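Local coordinates for Alr4995 protein (PDB 6LRG) that probably hydrolyses arginine to ornithine, ammonia and carbon dioxide in a guanidino-group-modifying domain, which is followed by further regions including a Rossmann fold, at residues V17-N22 and K88-E93; D65-A70 and T253-A258; Y136-E141 and I162-Y167. All coordinates share one frame; numbering follows the deposited sequence.

Contact 1 of 3, residues V17-N22 and K88-E93; sequences VDYVIN and KERQGE. With ORN (L-ornithine), chain E.
Y19 and I21 meet E89 and R90 at one wall of the L-ornithine site, in the domain related to dimethylarginine dimethylhydrolase. The Y19 ring lies flat on the aliphatic part of E89. E89 CB sits over the ring, 3.6 Å from its centroid and 13° off the normal, a CH-pi contact. CG of E89 follows the ring back toward Y19 CG, so the two side chains slide past each other in opposite directions. Y19 CG stands between the backbone N and the carbonyl carbon (chi1 44°), which sends the ring across to E89; chi2 of 81° turns a face to it. The Y19 hydroxyl points to D65 OD2, probably as a hydrogen bond, though the modelled distance is too short to trust. Beside the ring, I21 CG2 approaches E89 OE1 at 3.6 Å, and I21 CD1 rests on R90 CG at 4.1 Å.

The polar work is done at the ligand. R90 NH1 donates to ORN O at 2.7 Å, with that oxygen at the edge of the guanidinium, near its plane. N22 ND2 donates to the other carboxylate oxygen, OXT, at 3.1 Å. I21 CG1 also packs against OXT. E93 is a second-shell partner. It takes R90 side-on, through NE and NH2, and so fixes the turn of the guanidinium; NH2 reaches OE1 at 3.0 Å in the guanidinium plane. R90 NH1 is also bonded to N71.

The segment 17-22 belongs to the loop between strand 6-9 and helix 34-49. Its partner follows strand 79-82 and takes in the short, weakly bonded helix 88-91 and the start of helix 93-102.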
loop_
_atom_site.group_PDB
_atom_site.type_symbol
_atom_site.label_atom_id
_atom_site.label_comp_id
_atom_site.label_asym_id
_atom_site.label_seq_id
_atom_site.Cartn_x
_atom_site.Cartn_y
_atom_site.Cartn_z
ATOM N N VAL B 17 15.434 -36.636 28.502
ATOM C CA VAL B 17 14.345 -35.937 27.838
ATOM C C VAL B 17 13.645 -36.965 26.944
ATOM O O VAL B 17 14.001 -37.144 25.785
ATOM C CB VAL B 17 14.848 -34.719 27.034
ATOM C CG1 VAL B 17 13.692 -33.985 26.390
ATOM C CG2 VAL B 17 15.616 -33.771 27.938
ATOM N N ASP B 18 12.671 -37.665 27.515
ATOM C CA ASP B 18 11.984 -38.774 26.852
ATOM C C ASP B 18 10.900 -38.321 25.887
ATOM O O ASP B 18 10.397 -39.114 25.086
ATOM C CB ASP B 18 11.354 -39.701 27.902
ATOM C CG ASP B 18 12.344 -40.695 28.486
ATOM O OD1 ASP B 18 13.240 -41.143 27.740
ATOM O OD2 ASP B 18 12.239 -41.013 29.698
ATOM N N TYR B 19 10.532 -37.049 25.986
ATOM C CA TYR B 19 9.349 -36.523 25.318
ATOM C C TYR B 19 9.422 -34.998 25.294
ATOM O O TYR B 19 10.423 -34.425 25.731
ATOM C CB TYR B 19 8.074 -37.000 26.027
ATOM C CG TYR B 19 8.164 -36.900 27.535
ATOM C CD1 TYR B 19 7.956 -35.694 28.186
ATOM C CD2 TYR B 19 8.483 -38.009 28.305
ATOM C CE1 TYR B 19 8.059 -35.599 29.558
ATOM C CE2 TYR B 19 8.586 -37.925 29.674
ATOM C CZ TYR B 19 8.370 -36.719 30.297
ATOM O OH TYR B 19 8.474 -36.623 31.662
ATOM N N VAL B 20 8.372 -34.354 24.776
ATOM C CA VAL B 20 8.303 -32.887 24.671
ATOM C C VAL B 20 6.953 -32.363 25.197
ATOM O O VAL B 20 5.884 -32.704 24.665
ATOM C CB VAL B 20 8.508 -32.404 23.204
ATOM C CG1 VAL B 20 8.664 -30.887 23.155
ATOM C CG2 VAL B 20 9.723 -33.085 22.570
ATOM N N ILE B 21 6.996 -31.558 26.258
ATOM C CA ILE B 21 5.764 -31.034 26.843
ATOM C C ILE B 21 5.912 -29.559 27.187
ATOM O O ILE B 21 4.965 -28.926 27.646
ATOM C CB ILE B 21 5.328 -31.821 28.106
ATOM C CG1 ILE B 21 6.432 -31.855 29.150
ATOM C CG2 ILE B 21 4.895 -33.244 27.758
ATOM C CD1 ILE B 21 6.009 -32.579 30.411
ATOM N N ASN B 22 7.103 -29.014 26.961
ATOM C CA ASN B 22 7.281 -27.570 26.976
ATOM C C ASN B 22 8.296 -27.191 25.892
ATOM O O ASN B 22 9.077 -28.041 25.464
ATOM C CB ASN B 22 7.713 -27.087 28.360
ATOM C CG ASN B 22 9.158 -27.370 28.643
ATOM O OD1 ASN B 22 10.036 -26.621 28.224
ATOM N ND2 ASN B 22 9.420 -28.455 29.366
ATOM N N LYS B 88 0.027 -36.382 30.829
ATOM C CA LYS B 88 0.174 -37.729 31.374
ATOM C C LYS B 88 1.615 -38.231 31.470
ATOM O O LYS B 88 1.871 -39.215 32.165
ATOM C CB LYS B 88 -0.661 -38.718 30.560
ATOM C CG LYS B 88 -2.058 -38.851 31.141
ATOM C CD LYS B 88 -3.205 -38.922 30.133
ATOM C CE LYS B 88 -4.546 -38.857 30.898
ATOM N NZ LYS B 88 -5.532 -39.902 30.472
ATOM N N GLU B 89 2.553 -37.561 30.809
ATOM C CA GLU B 89 3.959 -37.960 30.899
ATOM C C GLU B 89 4.507 -37.795 32.317
ATOM O O GLU B 89 5.566 -38.329 32.660
ATOM C CB GLU B 89 4.832 -37.141 29.943
ATOM C CG GLU B 89 4.722 -37.505 28.477
ATOM C CD GLU B 89 3.438 -37.020 27.849
ATOM O OE1 GLU B 89 2.794 -36.125 28.446
ATOM O OE2 GLU B 89 3.074 -37.538 26.767
ATOM N N ARG B 90 3.802 -37.016 33.127
ATOM C CA ARG B 90 4.283 -36.702 34.451
ATOM C C ARG B 90 3.335 -37.184 35.532
ATOM O O ARG B 90 3.707 -37.226 36.701
ATOM C CB ARG B 90 4.520 -35.199 34.587
ATOM C CG ARG B 90 5.763 -34.725 33.859
ATOM C CD ARG B 90 6.258 -33.388 34.395
ATOM N NE ARG B 90 6.792 -33.498 35.749
ATOM C CZ ARG B 90 7.391 -32.502 36.394
ATOM N NH1 ARG B 90 7.534 -31.325 35.795
ATOM N NH2 ARG B 90 7.852 -32.677 37.628
ATOM N N GLN B 91 2.130 -37.580 35.143
ATOM C CA GLN B 91 1.125 -37.995 36.110
ATOM C C GLN B 91 1.576 -39.183 36.951
ATOM O O GLN B 91 1.164 -39.317 38.098
ATOM C CB GLN B 91 -0.192 -38.310 35.406
ATOM C CG GLN B 91 -0.931 -37.045 34.949
ATOM C CD GLN B 91 -2.190 -37.327 34.152
ATOM O OE1 GLN B 91 -2.696 -38.446 34.141
ATOM N NE2 GLN B 91 -2.711 -36.301 33.487
ATOM N N GLY B 92 2.454 -40.019 36.406
ATOM C CA GLY B 92 2.951 -41.162 37.145
ATOM C C GLY B 92 3.877 -40.773 38.286
ATOM O O GLY B 92 4.171 -41.588 39.171
ATOM N N GLU B 93 4.349 -39.531 38.279
ATOM C CA GLU B 93 5.212 -39.059 39.359
ATOM C C GLU B 93 4.401 -38.820 40.629
ATOM O O GLU B 93 4.956 -38.813 41.738
ATOM C CB GLU B 93 5.928 -37.765 38.972
ATOM C CG GLU B 93 6.806 -37.834 37.744
ATOM C CD GLU B 93 7.326 -36.454 37.354
ATOM O OE1 GLU B 93 7.388 -35.561 38.227
ATOM O OE2 GLU B 93 7.637 -36.248 36.167
HETATM N N ORN E . 9.855 -31.265 31.935
HETATM C CA ORN E . 9.237 -30.604 33.043
HETATM C CB ORN E . 10.036 -29.387 33.462
HETATM C CG ORN E . 9.393 -28.739 34.669
HETATM C CD ORN E . 10.306 -27.675 35.236
HETATM N NE ORN E . 9.554 -26.748 36.024
HETATM C C ORN E . 7.835 -30.215 32.637
HETATM O O ORN E . 6.891 -30.215 33.470
HETATM O OXT ORN E . 7.615 -29.915 31.438
#

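Contact 2 of 3, residues D65-A70 and T253-A258; sequences DLVFTA and TEFLKA. With ORN (L-ornithine), chain E.
The F68 ring carries L-ornithine on one face and V67 on the other, while A258 CB touches its edge. Ligand CD lies 4.0 Å above the ring plane, offset toward the rim. V67 CG2 lies 3.9 Å above the opposite face, over its centre. D65 OD1 is also at the edge, in the ring plane. This is an apolar wall of the ligand pocket, built on an inverse gamma turn centred on F68.

A258 CB comes within 3.8 Å of F68 CE2. The end of the same ring continues toward F255: F68 CZ meets the F255 ring at its edge, 4.2 Å from CD1. F68 CG is anti to its carbonyl carbon (chi1 -65°), a turn that brings the far end of the ring to the segment 253-258. V67 CG2 adds a looser contact with F255. An alanine in place of F68 is likely to leave the ligand's methylene chain without its supporting face and open a gap beside A258. F255 is backed by A37 and W41 of helix 34-49.

Both segments also bind the ligand's alpha-amino group. The other oxygen of D65, OD2, faces the Y19 hydroxyl, probably as a hydrogen bond. ORN N donates to D65 OD1 at 2.7 Å and to the backbone O of A258 at 3.1 Å.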
loop_
_atom_site.group_PDB
_atom_site.type_symbol
_atom_site.label_atom_id
_atom_site.label_comp_id
_atom_site.label_asym_id
_atom_site.label_seq_id
_atom_site.Cartn_x
_atom_site.Cartn_y
_atom_site.Cartn_z
ATOM N N ASP B 65 11.439 -36.653 34.847
ATOM C CA ASP B 65 11.160 -35.310 35.340
ATOM C C ASP B 65 10.936 -35.312 36.856
ATOM O O ASP B 65 10.613 -34.286 37.446
ATOM C CB ASP B 65 9.936 -34.720 34.624
ATOM C CG ASP B 65 10.253 -34.219 33.209
ATOM O OD1 ASP B 65 11.152 -33.361 33.063
ATOM O OD2 ASP B 65 9.603 -34.689 32.244
ATOM N N LEU B 66 11.132 -36.462 37.488
ATOM C CA LEU B 66 11.007 -36.556 38.940
ATOM C C LEU B 66 12.031 -35.660 39.632
ATOM O O LEU B 66 11.826 -35.225 40.765
ATOM C CB LEU B 66 11.164 -38.004 39.394
ATOM C CG LEU B 66 10.473 -38.361 40.707
ATOM C CD1 LEU B 66 8.976 -38.222 40.532
ATOM C CD2 LEU B 66 10.853 -39.769 41.179
ATOM N N VAL B 67 13.123 -35.356 38.934
ATOM C CA VAL B 67 14.144 -34.459 39.465
ATOM C C VAL B 67 13.584 -33.073 39.743
ATOM O O VAL B 67 14.155 -32.307 40.520
ATOM C CB VAL B 67 15.336 -34.317 38.493
ATOM C CG1 VAL B 67 16.161 -35.574 38.488
ATOM C CG2 VAL B 67 14.840 -33.986 37.074
ATOM N N PHE B 68 12.471 -32.738 39.092
ATOM C CA PHE B 68 11.882 -31.409 39.257
ATOM C C PHE B 68 10.856 -31.423 40.378
ATOM O O PHE B 68 9.648 -31.400 40.142
ATOM C CB PHE B 68 11.276 -30.919 37.941
ATOM C CG PHE B 68 12.306 -30.708 36.860
ATOM C CD1 PHE B 68 13.373 -29.837 37.069
ATOM C CD2 PHE B 68 12.226 -31.393 35.653
ATOM C CE1 PHE B 68 14.335 -29.646 36.088
ATOM C CE2 PHE B 68 13.188 -31.208 34.667
ATOM C CZ PHE B 68 14.239 -30.331 34.883
ATOM N N THR B 69 11.368 -31.450 41.606
ATOM C CA THR B 69 10.539 -31.594 42.793
ATOM C C THR B 69 9.730 -30.351 43.147
ATOM O O THR B 69 8.812 -30.436 43.951
ATOM C CB THR B 69 11.389 -31.951 43.998
ATOM O OG1 THR B 69 12.438 -30.985 44.110
ATOM C CG2 THR B 69 11.980 -33.352 43.837
ATOM N N ALA B 70 10.067 -29.204 42.560
ATOM C CA ALA B 70 9.270 -27.991 42.738
ATOM C C ALA B 70 7.816 -28.237 42.327
ATOM O O ALA B 70 6.881 -27.664 42.901
ATOM C CB ALA B 70 9.864 -26.836 41.940
ATOM N N THR B 253 23.020 -26.267 32.837
ATOM C CA THR B 253 22.670 -26.289 31.421
ATOM C C THR B 253 22.022 -27.594 30.980
ATOM O O THR B 253 21.202 -27.603 30.063
ATOM C CB THR B 253 23.919 -26.018 30.545
ATOM O OG1 THR B 253 24.701 -27.214 30.419
ATOM C CG2 THR B 253 24.777 -24.913 31.167
ATOM N N GLU B 254 22.360 -28.696 31.634
ATOM C CA GLU B 254 21.800 -29.980 31.229
ATOM C C GLU B 254 20.325 -30.107 31.644
ATOM O O GLU B 254 19.605 -30.994 31.172
ATOM C CB GLU B 254 22.623 -31.125 31.809
ATOM C CG GLU B 254 22.589 -32.392 30.974
ATOM C CD GLU B 254 23.324 -32.260 29.647
ATOM O OE1 GLU B 254 24.135 -31.320 29.491
ATOM O OE2 GLU B 254 23.093 -33.107 28.756
ATOM N N PHE B 255 19.864 -29.206 32.505
ATOM C CA PHE B 255 18.472 -29.243 32.936
ATOM C C PHE B 255 17.643 -28.139 32.276
ATOM O O PHE B 255 16.421 -28.275 32.121
ATOM C CB PHE B 255 18.396 -29.166 34.462
ATOM C CG PHE B 255 19.013 -30.357 35.146
ATOM C CD1 PHE B 255 18.292 -31.532 35.306
ATOM C CD2 PHE B 255 20.325 -30.316 35.600
ATOM C CE1 PHE B 255 18.863 -32.637 35.928
ATOM C CE2 PHE B 255 20.900 -31.416 36.222
ATOM C CZ PHE B 255 20.169 -32.577 36.382
ATOM N N LEU B 256 18.301 -27.063 31.853
ATOM C CA LEU B 256 17.640 -26.078 31.003
ATOM C C LEU B 256 17.081 -26.743 29.749
ATOM O O LEU B 256 16.225 -26.178 29.087
ATOM C CB LEU B 256 18.590 -24.953 30.587
ATOM C CG LEU B 256 19.219 -24.004 31.605
ATOM C CD1 LEU B 256 19.336 -22.602 31.015
ATOM C CD2 LEU B 256 18.443 -23.985 32.895
ATOM N N LYS B 257 17.567 -27.940 29.430
ATOM C CA LYS B 257 17.159 -28.661 28.230
ATOM C C LYS B 257 15.907 -29.519 28.444
ATOM O O LYS B 257 15.345 -30.076 27.492
ATOM C CB LYS B 257 18.320 -29.522 27.736
ATOM C CG LYS B 257 19.599 -28.700 27.482
ATOM C CD LYS B 257 20.781 -29.536 26.994
ATOM C CE LYS B 257 20.350 -30.935 26.563
ATOM N NZ LYS B 257 21.513 -31.755 26.126
ATOM N N ALA B 258 15.468 -29.630 29.694
ATOM C CA ALA B 258 14.176 -30.252 29.959
ATOM C C ALA B 258 13.172 -29.185 30.356
ATOM O O ALA B 258 11.993 -29.464 30.495
ATOM C CB ALA B 258 14.282 -31.293 31.032
HETATM N N ORN E . 9.855 -31.265 31.935
HETATM C CA ORN E . 9.237 -30.604 33.043
HETATM C CB ORN E . 10.036 -29.387 33.462
HETATM C CG ORN E . 9.393 -28.739 34.669
HETATM C CD ORN E . 10.306 -27.675 35.236
HETATM N NE ORN E . 9.554 -26.748 36.024
HETATM C C ORN E . 7.835 -30.215 32.637
HETATM O O ORN E . 6.891 -30.215 33.470
HETATM O OXT ORN E . 7.615 -29.915 31.438
#

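Contact 3 of 3, residues Y136-E141 and I162-Y167; sequences YGFRSE and IDERFY. With ORN (L-ornithine), chain E.
F138 and R139 pack against I162-Y167 in two ways, one apolar and one at the L-ornithine carboxylate. The tight part is the F138 ring, set into the bend of 162-167. E164 CA lies over one face, 4.1 Å from the ring centroid, as a CH-pi contact. I162 C is at the ring edge, in its plane. CE2 comes to 3.6 Å from D163 O, and F138 CB packs on Y167 CB.

The looser side faces solvent. There the extended E164 side chain crosses F138 at about a right angle and touches it through CB and CG. G137 is exposed too, and its backbone angles call for glycine. Beyond the bend, D163 accepts from the backbone N of R165 in an Asx turn and pairs with its guanidinium. R165 also forms a salt bridge with E475 of a second subunit.

No direct hydrogen bond joins the segments. Deeper in, at the backbones of R139 and Y167, a water bridges them, accepting from R139 N at 2.8 Å and donating to Y167 O at 3.0 Å. R139 and Y167 run side by side toward the ligand. The chain of R139 is bent by the rotation about CB-CG (chi2 -66°). Y167 CD2 lies over one face of its guanidinium, the two planes 32° apart. NH1 donates to ORN O at 2.9 Å and NH2 to ORN OXT at 2.7 Å, both nearly straight. Y167 OH, bonded to G259 O, sits beside ligand CB. E118 is the salt-bridge partner of R139 NH1. This two-pronged grip implies recognition of an amino acid by its carboxylate, probably for arginine as for ornithine.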
loop_
_atom_site.group_PDB
_atom_site.type_symbol
_atom_site.label_atom_id
_atom_site.label_comp_id
_atom_site.label_asym_id
_atom_site.label_seq_id
_atom_site.Cartn_x
_atom_site.Cartn_y
_atom_site.Cartn_z
ATOM N N TYR B 136 -1.257 -19.095 36.397
ATOM C CA TYR B 136 -2.128 -19.877 35.517
ATOM C C TYR B 136 -1.894 -19.409 34.095
ATOM O O TYR B 136 -1.180 -18.432 33.882
ATOM C CB TYR B 136 -3.604 -19.755 35.900
ATOM C CG TYR B 136 -4.240 -18.433 35.546
ATOM C CD1 TYR B 136 -3.979 -17.298 36.296
ATOM C CD2 TYR B 136 -5.117 -18.321 34.455
ATOM C CE1 TYR B 136 -4.566 -16.083 35.985
ATOM C CE2 TYR B 136 -5.705 -17.105 34.126
ATOM C CZ TYR B 136 -5.429 -15.992 34.897
ATOM O OH TYR B 136 -6.014 -14.786 34.600
ATOM N N GLY B 137 -2.469 -20.113 33.125
ATOM C CA GLY B 137 -2.160 -19.853 31.733
ATOM C C GLY B 137 -1.768 -21.086 30.939
ATOM O O GLY B 137 -2.228 -21.269 29.823
ATOM N N PHE B 138 -0.929 -21.947 31.499
ATOM C CA PHE B 138 -0.431 -23.100 30.747
ATOM C C PHE B 138 -0.563 -24.439 31.486
ATOM O O PHE B 138 -0.947 -25.448 30.897
ATOM C CB PHE B 138 1.039 -22.858 30.365
ATOM C CG PHE B 138 1.236 -21.670 29.449
ATOM C CD1 PHE B 138 0.951 -21.765 28.096
ATOM C CD2 PHE B 138 1.680 -20.458 29.950
ATOM C CE1 PHE B 138 1.115 -20.674 27.257
ATOM C CE2 PHE B 138 1.848 -19.372 29.122
ATOM C CZ PHE B 138 1.568 -19.482 27.769
ATOM N N ARG B 139 -0.236 -24.460 32.772
ATOM C CA ARG B 139 -0.255 -25.714 33.504
ATOM C C ARG B 139 -1.307 -25.728 34.605
ATOM O O ARG B 139 -2.164 -26.598 34.632
ATOM C CB ARG B 139 1.124 -25.996 34.084
ATOM C CG ARG B 139 2.188 -26.249 33.026
ATOM C CD ARG B 139 1.950 -27.529 32.231
ATOM N NE ARG B 139 3.117 -27.813 31.405
ATOM C CZ ARG B 139 4.175 -28.528 31.789
ATOM N NH1 ARG B 139 4.215 -29.084 32.997
ATOM N NH2 ARG B 139 5.198 -28.699 30.952
ATOM N N SER B 140 -1.249 -24.775 35.522
ATOM C CA SER B 140 -2.274 -24.717 36.538
ATOM C C SER B 140 -3.520 -24.019 36.030
ATOM O O SER B 140 -3.448 -22.931 35.474
ATOM C CB SER B 140 -1.752 -24.015 37.776
ATOM O OG SER B 140 -0.597 -24.689 38.240
ATOM N N GLU B 141 -4.664 -24.659 36.232
ATOM C CA GLU B 141 -5.945 -24.040 35.981
ATOM C C GLU B 141 -6.259 -22.957 37.014
ATOM O O GLU B 141 -6.005 -23.119 38.217
ATOM C CB GLU B 141 -7.050 -25.101 35.978
ATOM C CG GLU B 141 -8.343 -24.646 35.269
ATOM C CD GLU B 141 -8.242 -24.665 33.744
ATOM O OE1 GLU B 141 -9.124 -24.083 33.073
ATOM O OE2 GLU B 141 -7.295 -25.280 33.212
ATOM N N ILE B 162 1.622 -15.563 29.942
ATOM C CA ILE B 162 1.259 -15.340 28.546
ATOM C C ILE B 162 2.314 -15.793 27.540
ATOM O O ILE B 162 2.033 -15.941 26.352
ATOM C CB ILE B 162 0.961 -13.852 28.304
ATOM C CG1 ILE B 162 2.185 -13.008 28.626
ATOM C CG2 ILE B 162 -0.198 -13.390 29.167
ATOM C CD1 ILE B 162 1.914 -11.532 28.576
ATOM N N ASP B 163 3.531 -15.994 28.018
ATOM C CA ASP B 163 4.638 -16.437 27.179
ATOM C C ASP B 163 4.917 -17.904 27.465
ATOM O O ASP B 163 5.209 -18.279 28.604
ATOM C CB ASP B 163 5.885 -15.591 27.446
ATOM C CG ASP B 163 7.001 -15.836 26.428
ATOM O OD1 ASP B 163 7.010 -16.905 25.768
ATOM O OD2 ASP B 163 7.883 -14.951 26.301
ATOM N N GLU B 164 4.837 -18.726 26.428
ATOM C CA GLU B 164 4.935 -20.168 26.567
ATOM C C GLU B 164 6.321 -20.635 26.993
ATOM O O GLU B 164 6.500 -21.781 27.417
ATOM C CB GLU B 164 4.559 -20.830 25.250
ATOM C CG GLU B 164 4.241 -22.297 25.368
ATOM C CD GLU B 164 3.832 -22.891 24.042
ATOM O OE1 GLU B 164 4.336 -22.393 23.005
ATOM O OE2 GLU B 164 3.012 -23.843 24.037
ATOM N N ARG B 165 7.307 -19.756 26.858
ATOM C CA ARG B 165 8.663 -20.089 27.261
ATOM C C ARG B 165 8.711 -20.177 28.777
ATOM O O ARG B 165 9.409 -21.018 29.345
ATOM C CB ARG B 165 9.661 -19.049 26.741
ATOM C CG ARG B 165 9.926 -19.120 25.235
ATOM C CD ARG B 165 10.886 -18.015 24.802
ATOM N NE ARG B 165 10.424 -16.710 25.269
ATOM C CZ ARG B 165 11.108 -15.578 25.156
ATOM N NH1 ARG B 165 12.307 -15.568 24.590
ATOM N NH2 ARG B 165 10.583 -14.451 25.611
ATOM N N PHE B 166 7.948 -19.299 29.417
ATOM C CA PHE B 166 7.854 -19.242 30.865
ATOM C C PHE B 166 6.508 -19.778 31.300
ATOM O O PHE B 166 5.664 -19.044 31.818
ATOM C CB PHE B 166 8.071 -17.813 31.349
ATOM C CG PHE B 166 9.308 -17.182 30.779
ATOM C CD1 PHE B 166 10.556 -17.455 31.327
ATOM C CD2 PHE B 166 9.233 -16.343 29.682
ATOM C CE1 PHE B 166 11.709 -16.886 30.796
ATOM C CE2 PHE B 166 10.382 -15.770 29.146
ATOM C CZ PHE B 166 11.619 -16.043 29.702
ATOM N N TYR B 167 6.340 -21.075 31.057
ATOM C CA TYR B 167 5.110 -21.825 31.284
ATOM C C TYR B 167 4.844 -22.119 32.772
ATOM O O TYR B 167 3.723 -22.462 33.151
ATOM C CB TYR B 167 5.170 -23.136 30.487
ATOM C CG TYR B 167 6.310 -24.020 30.921
ATOM C CD1 TYR B 167 7.607 -23.774 30.496
ATOM C CD2 TYR B 167 6.094 -25.080 31.793
ATOM C CE1 TYR B 167 8.655 -24.566 30.918
ATOM C CE2 TYR B 167 7.127 -25.880 32.211
ATOM C CZ TYR B 167 8.409 -25.625 31.775
ATOM O OH TYR B 167 9.454 -26.428 32.217
HETATM N N ORN E . 9.855 -31.265 31.935
HETATM C CA ORN E . 9.237 -30.604 33.043
HETATM C CB ORN E . 10.036 -29.387 33.462
HETATM C CG ORN E . 9.393 -28.739 34.669
HETATM C CD ORN E . 10.306 -27.675 35.236
HETATM N NE ORN E . 9.554 -26.748 36.024
HETATM C C ORN E . 7.835 -30.215 32.637
HETATM O O ORN E . 6.891 -30.215 33.470
HETATM O OXT ORN E . 7.615 -29.915 31.438
HETATM O O HOH W 1 0.981 -22.395 34.272
#

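The three contacts surround one L-ornithine in the domain related to dimethylarginine dimethylhydrolase. The centres of contacts 1 and 2 are about 11 Å apart, and contact 3 lies about 16 Å from contact 1 and 17 Å from contact 2. Contacts 1 and 2 alternate along the chain (17-22, 65-70, 88-93, 253-258) and touch directly. Contact 3 falls between 88-93 and 253-258 in sequence. It touches contact 1 but not contact 2. Its segments lie at the C-terminal ends of strands 132-136 and 155-160, parallel neighbours in a mixed sheet. One pocket is thus assembled from six separate segments, loops and short helices, with H168 adding a further bond to the ligand.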